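PDB 4PXE: ureidoglycolate hydrolase from Arabidopsis thaliana, which hydrolyses (S)-ureidoglycolate to glyoxylate, ammonium and carbon dioxide as a manganese-dependent, homodimeric enzyme of the M20 peptidase family, late in plant purine breakdown. Local coordinates for residues Q170-F174 and I175-R179; T140-I144 and S145-S149; K55-M58 and A59-G62; D103-V106 and G107-A111; T327-K331 and R332-L336. One frame throughout, in Å; residues are numbered along the deposited sequence.

Interaction 1 of 5, residues Q170-F174 and I175-R179; sequences QNVSF and IEAAR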
loop_
_atom_site.group_PDB
_atom_site.type_symbol
_atom_site.label_atom_id
_atom_site.label_comp_id
_atom_site.label_asym_id
_atom_site.label_seq_id
_atom_site.Cartn_x
_atom_site.Cartn_y
_atom_site.Cartn_z
ATOM N N GLN A 170 11.613 -1.489 -0.893
ATOM C CA GLN A 170 11.753 -2.936 -0.745
ATOM C C GLN A 170 13.096 -3.275 -0.106
ATOM O O GLN A 170 13.570 -4.409 -0.195
ATOM C CB GLN A 170 11.602 -3.650 -2.093
ATOM C CG GLN A 170 10.180 -3.634 -2.664
ATOM C CD GLN A 170 9.755 -2.263 -3.173
ATOM O OE1 GLN A 170 10.416 -1.674 -4.031
ATOM N NE2 GLN A 170 8.652 -1.745 -2.637
ATOM N N ASN A 171 13.699 -2.271 0.525
ATOM C CA ASN A 171 14.989 -2.407 1.198
ATOM C C ASN A 171 16.169 -2.739 0.279
ATOM O O ASN A 171 17.188 -3.254 0.729
ATOM C CB ASN A 171 14.902 -3.406 2.364
ATOM C CG ASN A 171 14.084 -2.873 3.526
ATOM O OD1 ASN A 171 14.082 -1.669 3.800
ATOM N ND2 ASN A 171 13.383 -3.767 4.220
ATOM N N VAL A 172 16.040 -2.429 -1.009
ATOM C CA VAL A 172 17.174 -2.561 -1.918
ATOM C C VAL A 172 18.014 -1.289 -1.845
ATOM O O VAL A 172 17.485 -0.183 -1.966
ATOM C CB VAL A 172 16.711 -2.797 -3.370
ATOM C CG1 VAL A 172 17.914 -2.943 -4.298
ATOM C CG2 VAL A 172 15.804 -4.025 -3.446
ATOM N N SER A 173 19.321 -1.431 -1.631
ATOM C CA SER A 173 20.173 -0.264 -1.466
ATOM C C SER A 173 20.364 0.442 -2.801
ATOM O O SER A 173 20.171 -0.161 -3.861
ATOM C CB SER A 173 21.536 -0.638 -0.871
ATOM O OG SER A 173 22.329 -1.354 -1.805
ATOM N N PHE A 174 20.734 1.716 -2.740
ATOM C CA PHE A 174 21.069 2.465 -3.946
ATOM C C PHE A 174 22.187 1.762 -4.699
ATOM O O PHE A 174 22.126 1.617 -5.917
ATOM C CB PHE A 174 21.478 3.896 -3.612
ATOM C CG PHE A 174 21.987 4.667 -4.799
ATOM C CD1 PHE A 174 21.100 5.210 -5.718
ATOM C CD2 PHE A 174 23.349 4.826 -5.012
ATOM C CE1 PHE A 174 21.557 5.907 -6.815
ATOM C CE2 PHE A 174 23.817 5.523 -6.108
ATOM C CZ PHE A 174 22.918 6.068 -7.011
ATOM N N ILE A 175 23.199 1.308 -3.964
ATOM C CA ILE A 175 24.339 0.643 -4.580
ATOM C C ILE A 175 23.932 -0.633 -5.319
ATOM O O ILE A 175 24.360 -0.858 -6.452
ATOM C CB ILE A 175 25.432 0.326 -3.542
ATOM C CG1 ILE A 175 26.008 1.622 -2.978
ATOM C CG2 ILE A 175 26.539 -0.510 -4.161
ATOM C CD1 ILE A 175 26.363 2.634 -4.031
ATOM N N GLU A 176 23.102 -1.458 -4.687
ATOM C CA GLU A 176 22.642 -2.690 -5.316
ATOM C C GLU A 176 21.803 -2.393 -6.555
ATOM O O GLU A 176 21.972 -3.026 -7.595
ATOM C CB GLU A 176 21.845 -3.554 -4.338
ATOM C CG GLU A 176 21.286 -4.816 -4.974
ATOM C CD GLU A 176 20.460 -5.653 -4.010
ATOM O OE1 GLU A 176 20.622 -5.487 -2.781
ATOM O OE2 GLU A 176 19.647 -6.479 -4.484
ATOM N N ALA A 177 20.893 -1.430 -6.439
ATOM C CA ALA A 177 20.056 -1.042 -7.571
ATOM C C ALA A 177 20.907 -0.538 -8.739
ATOM O O ALA A 177 20.716 -0.959 -9.878
ATOM C CB ALA A 177 19.050 0.020 -7.146
ATOM N N ALA A 178 21.842 0.360 -8.451
ATOM C CA ALA A 178 22.745 0.880 -9.476
ATOM C C ALA A 178 23.539 -0.249 -10.129
ATOM O O ALA A 178 23.690 -0.290 -11.352
ATOM C CB ALA A 178 23.680 1.922 -8.891
ATOM N N ARG A 179 24.043 -1.168 -9.311
ATOM C CA ARG A 179 24.823 -2.296 -9.814
ATOM C C ARG A 179 24.023 -3.169 -10.779
ATOM O O ARG A 179 24.536 -3.592 -11.817
ATOM C CB ARG A 179 25.348 -3.146 -8.649
ATOM C CG ARG A 179 26.116 -4.392 -9.082
ATOM C CD ARG A 179 25.554 -5.664 -8.449
ATOM N NE ARG A 179 25.085 -6.610 -9.461
ATOM C CZ ARG A 179 23.844 -7.085 -9.532
ATOM N NH1 ARG A 179 22.931 -6.714 -8.641
ATOM N NH2 ARG A 179 23.514 -7.938 -10.495
#
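Ser-173 and Glu-176 meet through a side-chain-to-backbone hydrogen bond: OG of Ser-173 accepts from N of Glu-176 at 3.0 Å, with an N-H...O angle of 162°. A chi1 of 71° sets OG between the backbone N and the carbonyl carbon of its own residue, turned forward over the first turn of the helix, where it also lies 3.4 Å from CB of Glu-176. Two backbone bonds run beside it. Ala-177 N donates to Ser-173 O at 3.0 Å, and Ala-178 N donates to Phe-174 O at 2.8 Å. This is the N-cap of helix 174-180: a serine just ahead of the first helical residue supplies the acceptor that an amide of the opening turn would otherwise lack. With an alanine at Ser-173, the amide of Glu-176 would probably lose its capping acceptor and the first turn would be held less firmly.

Van der Waals packing surrounds this cap. CG1 of Val-172 packs on the acidic end of Glu-176, 3.7 Å from CD, the two side chains crossing at about a right angle; its 4.3 Å approach to Ala-177 CB is looser. Glu-176 thus lays its extended chain back past the residue before the cap. On another side of the turn, CD1 of Ile-175 comes within 3.9 Å of CD2 on the Phe-174 ring, which packs against Leu-162 of helix 156-164. Ahead of the cap, the carboxylate of Asp-168 accepts from the backbone N of both Gln-170 and Val-172.

Interaction 2 of 5, residues T140-I144 and S145-S149; sequences TRFGI and SCLGS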
loop_
_atom_site.group_PDB
_atom_site.type_symbol
_atom_site.label_atom_id
_atom_site.label_comp_id
_atom_site.label_asym_id
_atom_site.label_seq_id
_atom_site.Cartn_x
_atom_site.Cartn_y
_atom_site.Cartn_z
ATOM N N THR A 140 10.543 8.773 -7.017
ATOM C CA THR A 140 9.793 7.523 -6.825
ATOM C C THR A 140 10.514 6.421 -6.047
ATOM O O THR A 140 9.949 5.840 -5.109
ATOM C CB THR A 140 9.370 6.937 -8.187
ATOM O OG1 THR A 140 8.726 7.964 -8.951
ATOM C CG2 THR A 140 8.403 5.758 -8.011
ATOM N N ARG A 141 11.742 6.110 -6.444
ATOM C CA ARG A 141 12.378 4.922 -5.892
ATOM C C ARG A 141 12.982 5.131 -4.507
ATOM O O ARG A 141 12.734 4.333 -3.608
ATOM C CB ARG A 141 13.440 4.368 -6.839
ATOM C CG ARG A 141 13.982 3.034 -6.345
ATOM C CD ARG A 141 14.643 2.211 -7.443
ATOM N NE ARG A 141 14.947 0.879 -6.921
ATOM C CZ ARG A 141 15.407 -0.138 -7.639
ATOM N NH1 ARG A 141 15.656 0.002 -8.937
ATOM N NH2 ARG A 141 15.628 -1.308 -7.040
ATOM N N PHE A 142 13.778 6.186 -4.352
ATOM C CA PHE A 142 14.510 6.418 -3.106
ATOM C C PHE A 142 14.019 7.627 -2.310
ATOM O O PHE A 142 14.581 7.942 -1.261
ATOM C CB PHE A 142 16.017 6.533 -3.381
ATOM C CG PHE A 142 16.602 5.317 -4.045
ATOM C CD1 PHE A 142 16.756 4.138 -3.333
ATOM C CD2 PHE A 142 16.995 5.352 -5.379
ATOM C CE1 PHE A 142 17.280 3.018 -3.924
ATOM C CE2 PHE A 142 17.523 4.229 -5.986
ATOM C CZ PHE A 142 17.670 3.054 -5.253
ATOM N N GLY A 143 12.979 8.305 -2.793
ATOM C CA GLY A 143 12.477 9.491 -2.113
ATOM C C GLY A 143 13.303 10.733 -2.407
ATOM O O GLY A 143 13.076 11.802 -1.832
ATOM N N ILE A 144 14.266 10.581 -3.308
ATOM C CA ILE A 144 15.205 11.647 -3.654
ATOM C C ILE A 144 14.910 12.159 -5.065
ATOM O O ILE A 144 15.053 11.413 -6.037
ATOM C CB ILE A 144 16.658 11.125 -3.607
ATOM C CG1 ILE A 144 16.992 10.599 -2.205
ATOM C CG2 ILE A 144 17.641 12.219 -4.023
ATOM C CD1 ILE A 144 18.178 9.650 -2.189
ATOM N N SER A 145 14.483 13.418 -5.173
ATOM C CA SER A 145 14.260 14.023 -6.488
ATOM C C SER A 145 15.600 14.476 -7.052
ATOM O O SER A 145 16.562 14.669 -6.302
ATOM C CB SER A 145 13.324 15.223 -6.365
ATOM O OG SER A 145 13.926 16.240 -5.572
ATOM N N CYS A 146 15.663 14.639 -8.367
ATOM C CA CYS A 146 16.853 15.186 -9.016
ATOM C C CYS A 146 18.135 14.517 -8.552
ATOM O O CYS A 146 19.131 15.196 -8.283
ATOM C CB CYS A 146 16.944 16.696 -8.774
ATOM S SG CYS A 146 15.551 17.630 -9.479
ATOM N N LEU A 147 18.109 13.193 -8.458
ATOM C CA LEU A 147 19.255 12.475 -7.894
ATOM C C LEU A 147 20.527 12.773 -8.694
ATOM O O LEU A 147 21.576 13.080 -8.122
ATOM C CB LEU A 147 18.965 10.975 -7.836
ATOM C CG LEU A 147 19.970 10.110 -7.068
ATOM C CD1 LEU A 147 19.263 8.919 -6.422
ATOM C CD2 LEU A 147 21.092 9.635 -7.986
ATOM N N GLY A 148 20.419 12.709 -10.014
ATOM C CA GLY A 148 21.553 12.965 -10.882
ATOM C C GLY A 148 22.074 14.385 -10.800
ATOM O O GLY A 148 23.279 14.595 -10.653
ATOM N N SER A 149 21.182 15.366 -10.906
ATOM C CA SER A 149 21.609 16.758 -10.952
ATOM C C SER A 149 22.040 17.298 -9.584
ATOM O O SER A 149 22.888 18.193 -9.516
ATOM C CB SER A 149 20.552 17.654 -11.615
ATOM O OG SER A 149 19.301 17.548 -10.949
HETATM O O HOH W 1 13.228 14.529 -2.796
HETATM O O HOH W 2 15.712 11.468 -8.783
#
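Ile-144 and Ser-145 join a loop to the N-terminal end of helix 147-152, and no direct hydrogen bond links 140-144 with 145-149. Two waters bridge the backbone. Water 1 donates to Gly-143 O and accepts from Ser-145 N, both at 2.9 Å. Water 2 does the same between Ile-144 O and Leu-147 N, so the amide of the first helical residue, just after Cys-146 at the N-cap, is met by solvent. Gly-143 turns the chain at a phi of 80°, where a side chain would jam against the carbonyl oxygen of Phe-142.

Across the two segments the side chains meet by packing alone. Ile-144 has CG2 anti to its backbone N (chi1, measured to CG1, is -59°), which brings this methyl to 3.5 Å from Ser-145 O and 4.2 Å from Leu-147 CB. Leu-158 and Leu-162 of helix 156-164 also touch Ile-144. Ser-145 packs on the substrate-binding Tyr-377, and the side chain of Cys-146 lies about 6 Å from the bound glyoxylate, so this bend borders the active site. The Phe-142 ring carries CG of Arg-141 over the centre of one face, 3.7 Å above its plane, while Leu-147 CD1 approaches obliquely, 4.4 Å from Phe-142 CD2.

Interaction 3 of 5, residues K55-M58 and A59-G62; sequences KNLM and ALAG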
loop_
_atom_site.group_PDB
_atom_site.type_symbol
_atom_site.label_atom_id
_atom_site.label_comp_id
_atom_site.label_asym_id
_atom_site.label_seq_id
_atom_site.Cartn_x
_atom_site.Cartn_y
_atom_site.Cartn_z
ATOM N N LYS A 55 20.609 6.297 -25.850
ATOM C CA LYS A 55 22.018 6.228 -26.229
ATOM C C LYS A 55 22.187 5.890 -27.717
ATOM O O LYS A 55 23.076 6.428 -28.378
ATOM C CB LYS A 55 22.777 5.242 -25.332
ATOM C CG LYS A 55 23.122 5.841 -23.966
ATOM C CD LYS A 55 23.916 4.887 -23.073
ATOM C CE LYS A 55 23.034 3.801 -22.479
ATOM N NZ LYS A 55 23.832 2.828 -21.646
ATOM N N ASN A 56 21.320 5.020 -28.237
ATOM C CA ASN A 56 21.324 4.691 -29.660
ATOM C C ASN A 56 21.041 5.923 -30.517
ATOM O O ASN A 56 21.744 6.193 -31.496
ATOM C CB ASN A 56 20.334 3.559 -29.953
ATOM C CG ASN A 56 20.304 3.173 -31.415
ATOM O OD1 ASN A 56 19.313 3.395 -32.105
ATOM N ND2 ASN A 56 21.398 2.587 -31.896
ATOM N N LEU A 57 20.031 6.698 -30.127
ATOM C CA LEU A 57 19.739 7.940 -30.840
ATOM C C LEU A 57 20.881 8.954 -30.769
ATOM O O LEU A 57 21.170 9.638 -31.747
ATOM C CB LEU A 57 18.444 8.570 -30.317
ATOM C CG LEU A 57 17.153 7.802 -30.590
ATOM C CD1 LEU A 57 15.965 8.596 -30.087
ATOM C CD2 LEU A 57 17.017 7.520 -32.077
ATOM N N MET A 58 21.533 9.057 -29.613
ATOM C CA MET A 58 22.662 9.965 -29.471
ATOM C C MET A 58 23.799 9.570 -30.409
ATOM O O MET A 58 24.404 10.419 -31.058
ATOM C CB MET A 58 23.174 9.979 -28.031
ATOM C CG MET A 58 22.272 10.695 -27.040
ATOM S SD MET A 58 23.085 10.722 -25.429
ATOM C CE MET A 58 21.950 11.758 -24.477
ATOM N N ALA A 59 24.066 8.270 -30.483
ATOM C CA ALA A 59 25.124 7.769 -31.358
ATOM C C ALA A 59 24.763 8.010 -32.819
ATOM O O ALA A 59 25.623 8.398 -33.618
ATOM C CB ALA A 59 25.369 6.293 -31.096
ATOM N N LEU A 60 23.495 7.796 -33.170
ATOM C CA LEU A 60 23.044 8.028 -34.545
ATOM C C LEU A 60 23.188 9.494 -34.936
ATOM O O LEU A 60 23.401 9.806 -36.100
ATOM C CB LEU A 60 21.599 7.573 -34.735
ATOM C CG LEU A 60 21.355 6.064 -34.750
ATOM C CD1 LEU A 60 19.859 5.755 -34.675
ATOM C CD2 LEU A 60 21.984 5.420 -35.983
ATOM N N ALA A 61 23.078 10.386 -33.956
ATOM C CA ALA A 61 23.237 11.819 -34.168
ATOM C C ALA A 61 24.710 12.242 -34.187
ATOM O O ALA A 61 25.022 13.432 -34.264
ATOM C CB ALA A 61 22.481 12.596 -33.097
ATOM N N GLY A 62 25.612 11.266 -34.090
ATOM C CA GLY A 62 27.042 11.539 -34.146
ATOM C C GLY A 62 27.652 12.134 -32.885
ATOM O O GLY A 62 28.724 12.742 -32.932
#
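Leu-60 reaches back over the preceding turn of helix 45-60 to Asn-56, and its side chain can be followed outward. CB lies 3.5 Å from Asn-56 O. With CG anti to the carbonyl carbon (chi1 -72°), CG settles even nearer, 3.3 Å from that same oxygen. At the tip, CD1 meets the amide oxygen of Asn-56, 3.5 Å from OD1, and also touches Leu-57, 4.2 Å from CD2. Asn-56 O itself accepts from Leu-60 N at 2.9 Å, so the leucine covers a carbonyl already engaged by its own amide.

Behind this pair the helix ends. Ala-59 N bonds to Lys-55 O at 3.0 Å, whereas Ala-61 N divides itself between Leu-57 O at 3.0 Å and a weak bond to Met-58 O. Gly-62, with a phi of 76° and its N bonded to Ala-59 O at 2.9 Å, closes the helix in a Schellman motif. Met-58 and Leu-57 turn to Ile-112 of helix 105-120, and Lys-55 NZ forms a salt bridge with Glu-67.

Methyls thus flank backbone bonds on the exposed side of the helix; Asn-56 and Leu-60 side chains meet by packing, and the hydrogen bonds between 55-58 and 59-62 are all backbone to backbone.

Interaction 4 of 5, residues D103-V106 and G107-A111; sequences DGVV and GVLGA. With MN (manganese (II) ion), chain C; MN (manganese (II) ion), chain D.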
loop_
_atom_site.group_PDB
_atom_site.type_symbol
_atom_site.label_atom_id
_atom_site.label_comp_id
_atom_site.label_asym_id
_atom_site.label_seq_id
_atom_site.Cartn_x
_atom_site.Cartn_y
_atom_site.Cartn_z
ATOM N N ASP A 103 6.435 14.345 -20.027
ATOM C CA ASP A 103 7.226 14.883 -18.923
ATOM C C ASP A 103 8.660 14.364 -19.006
ATOM O O ASP A 103 8.886 13.158 -19.062
ATOM C CB ASP A 103 6.557 14.464 -17.614
ATOM C CG ASP A 103 7.296 14.932 -16.405
ATOM O OD1 ASP A 103 8.091 15.874 -16.492
ATOM O OD2 ASP A 103 7.064 14.351 -15.334
ATOM N N GLY A 104 9.626 15.279 -19.064
ATOM C CA GLY A 104 11.034 14.910 -19.196
ATOM C C GLY A 104 11.456 14.477 -20.594
ATOM O O GLY A 104 12.441 14.978 -21.164
ATOM N N VAL A 105 10.698 13.530 -21.142
ATOM C CA VAL A 105 11.049 12.919 -22.421
ATOM C C VAL A 105 11.188 13.951 -23.543
ATOM O O VAL A 105 12.117 13.865 -24.347
ATOM C CB VAL A 105 10.040 11.822 -22.816
ATOM C CG1 VAL A 105 10.396 11.236 -24.165
ATOM C CG2 VAL A 105 10.019 10.717 -21.766
ATOM N N VAL A 106 10.302 14.943 -23.580
ATOM C CA VAL A 106 10.406 15.979 -24.615
ATOM C C VAL A 106 11.762 16.686 -24.605
ATOM O O VAL A 106 12.337 16.939 -25.669
ATOM C CB VAL A 106 9.268 17.016 -24.513
ATOM C CG1 VAL A 106 9.528 18.208 -25.439
ATOM C CG2 VAL A 106 7.911 16.356 -24.820
ATOM N N GLY A 107 12.302 16.968 -23.419
ATOM C CA GLY A 107 13.588 17.642 -23.337
ATOM C C GLY A 107 14.797 16.763 -23.602
ATOM O O GLY A 107 15.909 17.279 -23.765
ATOM N N VAL A 108 14.601 15.448 -23.652
ATOM C CA VAL A 108 15.684 14.530 -24.007
ATOM C C VAL A 108 15.634 14.206 -25.507
ATOM O O VAL A 108 16.588 14.486 -26.256
ATOM C CB VAL A 108 15.639 13.228 -23.176
ATOM C CG1 VAL A 108 16.724 12.256 -23.649
ATOM C CG2 VAL A 108 15.813 13.524 -21.690
ATOM N N LEU A 109 14.522 13.636 -25.964
ATOM C CA LEU A 109 14.346 13.381 -27.394
ATOM C C LEU A 109 14.348 14.669 -28.205
ATOM O O LEU A 109 14.885 14.715 -29.319
ATOM C CB LEU A 109 13.067 12.583 -27.665
ATOM C CG LEU A 109 13.022 11.188 -27.034
ATOM C CD1 LEU A 109 11.732 10.469 -27.370
ATOM C CD2 LEU A 109 14.202 10.356 -27.474
ATOM N N GLY A 110 13.787 15.728 -27.633
ATOM C CA GLY A 110 13.762 17.014 -28.300
ATOM C C GLY A 110 15.144 17.638 -28.397
ATOM O O GLY A 110 15.445 18.340 -29.360
ATOM N N ALA A 111 16.008 17.373 -27.421
ATOM C CA ALA A 111 17.376 17.887 -27.472
ATOM C C ALA A 111 18.158 17.168 -28.562
ATOM O O ALA A 111 18.941 17.788 -29.290
ATOM C CB ALA A 111 18.072 17.733 -26.131
HETATM MN MN MN C . 9.909 16.692 -15.582
HETATM MN MN MN D . 7.496 14.947 -13.249
HETATM O O HOH W 3 11.647 17.928 -14.936
HETATM O O HOH W 4 9.470 15.670 -13.660
HETATM O O HOH W 5 8.800 18.417 -14.190
HETATM O O HOH W 6 6.927 16.683 -13.148
#
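Val-105 and Leu-109 are brought together by their first torsions: CG1 of Val-105 stands anti to its backbone N (chi1 178°), and CG of Leu-109 stands anti to its own carbonyl carbon (chi1 -62°). The two side chains consequently run side by side in the same direction, CG1 of Val-105 lying 3.6 Å from CD1 of Leu-109, one turn apart. Helix 17-28 covers this pair, with Ile-24 and Leu-27 on Val-105 and Leu-20 on Leu-109.

The backbone beneath is irregular. Val-105 O takes two donors: Leu-109 N at 2.9 Å, nearly in line with the carbonyl, and Val-108 N at 3.0 Å, which stands 64° out of the carbonyl plane. Gly-104 O receives only weak bonds from Gly-107 N and Val-108 N. Gly-110 has no room for a side chain, which would run into Val-106 O.

Asp-103, just before helix 105-120, bridges the two manganese ions of this M20 enzyme. The carboxylate divides its oxygens: OD1 binds the manganese of chain C and OD2 that of chain D, each at 2.2 Å. Water 4 spans the same two ions, 2.2 Å from the first and 2.1 Å from the second. His-92 and His-208 complete the protein ligands of the first ion, Glu-138 and His-402 those of the second, while Glu-406 accepts from Asp-103 N.

The carboxylate and water 4 together bridge the two metals, which is consistent with their holding the pair at a set spacing, while in the helix turn that follows the side-chain pair Val-105 and Leu-109 is apolar.

Interaction 5 of 5, residues T327-K331 and R332-L336; sequences TIAKK and RKVKL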
loop_
_atom_site.group_PDB
_atom_site.type_symbol
_atom_site.label_atom_id
_atom_site.label_comp_id
_atom_site.label_asym_id
_atom_site.label_seq_id
_atom_site.Cartn_x
_atom_site.Cartn_y
_atom_site.Cartn_z
ATOM N N THR A 327 1.103 17.716 17.810
ATOM C CA THR A 327 -0.181 17.879 18.473
ATOM C C THR A 327 -1.062 16.643 18.266
ATOM O O THR A 327 -1.669 16.136 19.203
ATOM C CB THR A 327 -0.910 19.134 17.961
ATOM O OG1 THR A 327 -0.136 20.290 18.296
ATOM C CG2 THR A 327 -2.284 19.257 18.593
ATOM N N ILE A 328 -1.115 16.168 17.026
ATOM C CA ILE A 328 -1.882 14.971 16.695
ATOM C C ILE A 328 -1.337 13.742 17.420
ATOM O O ILE A 328 -2.113 12.949 17.956
ATOM C CB ILE A 328 -1.884 14.748 15.166
ATOM C CG1 ILE A 328 -2.727 15.831 14.499
ATOM C CG2 ILE A 328 -2.421 13.355 14.809
ATOM C CD1 ILE A 328 -2.473 15.975 13.003
ATOM N N ALA A 329 -0.016 13.584 17.450
ATOM C CA ALA A 329 0.582 12.439 18.143
ATOM C C ALA A 329 0.188 12.422 19.620
ATOM O O ALA A 329 -0.195 11.382 20.160
ATOM C CB ALA A 329 2.090 12.427 17.984
ATOM N N LYS A 330 0.252 13.581 20.270
ATOM C CA LYS A 330 -0.123 13.676 21.679
ATOM C C LYS A 330 -1.604 13.374 21.904
ATOM O O LYS A 330 -1.958 12.648 22.836
ATOM C CB LYS A 330 0.234 15.059 22.237
ATOM C CG LYS A 330 1.731 15.310 22.374
ATOM C CD LYS A 330 1.997 16.610 23.138
ATOM C CE LYS A 330 3.484 16.855 23.365
ATOM N NZ LYS A 330 4.194 17.288 22.125
ATOM N N LYS A 331 -2.471 13.922 21.058
ATOM C CA LYS A 331 -3.907 13.729 21.207
ATOM C C LYS A 331 -4.321 12.279 20.941
ATOM O O LYS A 331 -5.162 11.718 21.648
ATOM C CB LYS A 331 -4.683 14.689 20.297
ATOM C CG LYS A 331 -6.186 14.479 20.367
ATOM C CD LYS A 331 -6.961 15.679 19.864
ATOM C CE LYS A 331 -8.441 15.525 20.178
ATOM N NZ LYS A 331 -8.653 15.118 21.601
ATOM N N ARG A 332 -3.721 11.674 19.919
ATOM C CA ARG A 332 -4.037 10.293 19.569
ATOM C C ARG A 332 -3.319 9.286 20.456
ATOM O O ARG A 332 -3.625 8.094 20.416
ATOM C CB ARG A 332 -3.673 10.030 18.106
ATOM C CG ARG A 332 -4.659 10.622 17.115
ATOM C CD ARG A 332 -5.883 9.736 16.978
ATOM N NE ARG A 332 -6.959 10.425 16.270
ATOM C CZ ARG A 332 -8.211 9.998 16.238
ATOM N NH1 ARG A 332 -8.542 8.889 16.892
ATOM N NH2 ARG A 332 -9.131 10.685 15.586
ATOM N N LYS A 333 -2.363 9.770 21.242
ATOM C CA LYS A 333 -1.546 8.919 22.107
ATOM C C LYS A 333 -0.706 7.923 21.311
ATOM O O LYS A 333 -0.471 6.783 21.732
ATOM C CB LYS A 333 -2.407 8.231 23.176
ATOM C CG LYS A 333 -3.115 9.227 24.082
ATOM C CD LYS A 333 -3.904 8.543 25.188
ATOM C CE LYS A 333 -5.200 7.961 24.661
ATOM N NZ LYS A 333 -6.227 9.009 24.407
ATOM N N VAL A 334 -0.253 8.373 20.144
ATOM C CA VAL A 334 0.681 7.609 19.333
ATOM C C VAL A 334 2.060 8.242 19.401
ATOM O O VAL A 334 2.200 9.404 19.792
ATOM C CB VAL A 334 0.228 7.514 17.851
ATOM C CG1 VAL A 334 -1.065 6.730 17.742
ATOM C CG2 VAL A 334 0.086 8.901 17.210
ATOM N N LYS A 335 3.070 7.470 19.035
ATOM C CA LYS A 335 4.423 7.990 18.922
ATOM C C LYS A 335 4.625 8.617 17.545
ATOM O O LYS A 335 4.290 8.014 16.519
ATOM C CB LYS A 335 5.445 6.868 19.136
ATOM C CG LYS A 335 6.900 7.304 19.009
ATOM C CD LYS A 335 7.840 6.127 19.248
ATOM C CE LYS A 335 9.301 6.554 19.199
ATOM N NZ LYS A 335 10.209 5.413 19.517
ATOM N N LEU A 336 5.161 9.830 17.520
ATOM C CA LEU A 336 5.652 10.389 16.271
ATOM C C LEU A 336 7.034 9.787 16.087
ATOM O O LEU A 336 8.032 10.320 16.589
ATOM C CB LEU A 336 5.715 11.915 16.349
ATOM C CG LEU A 336 6.221 12.649 15.105
ATOM C CD1 LEU A 336 5.444 12.266 13.841
ATOM C CD2 LEU A 336 6.159 14.152 15.344
HETATM O O HOH W 7 -5.923 12.413 24.188
#
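A Schellman motif ends helix 311-332 and turns the chain into strand 335-344, bringing Ala-329 against Val-334. Val-334 N donates to Ala-329 O at 3.0 Å, lying in the carbonyl plane, and Lys-333 N makes a weak bond to Lys-330 O. Lys-333 is the C-prime residue, with a phi of 63°. Beside them Arg-332 N donates to Ile-328 O at 2.8 Å.

Packing follows the turn. CG2 of Val-334 sits between its own backbone N and carbonyl carbon (chi1 -65° to CG1), from where it reaches 3.7 Å to Ala-329 CA. CB of Ala-329 also meets CB of Leu-336 at 4.0 Å, closing the helix end onto the strand. This helix-to-strand connection belongs to the region involved in dimerization, and Arg-332 carries it to the interface: NE forms a salt bridge with Glu-262 of the same chain, NH2 another with Glu-268 of the second subunit, while its CB stays 3.3 Å from Ile-328 O.

On the solvent side, water 7 donates to Lys-331 O at 2.7 Å and accepts weakly from Lys-333 NZ, whose chain bends back at chi3 and chi4.

Interaction 4 is wholly buried and metal-bound, whereas interactions 1, 2, 3 and 5 are partly buried. Interactions 1 and 2 touch: Phe-174 CE1 lies 3.8 Å from Leu-147 CD1, and both pack against helix 156-164. They begin helices differently, by a serine cap in interaction 1 and by a water on the first helical amide in interaction 2. Interactions 3 and 4 join helices 45-60 and 105-120, with Leu-57 CD1 3.6 Å from Leu-109 CD2. Interactions 3 and 5 both end a helix with a Schellman motif but stand about 56 Å apart between centres, on opposite sides of the chain's centre; interaction 5 alone among the five reaches the second subunit.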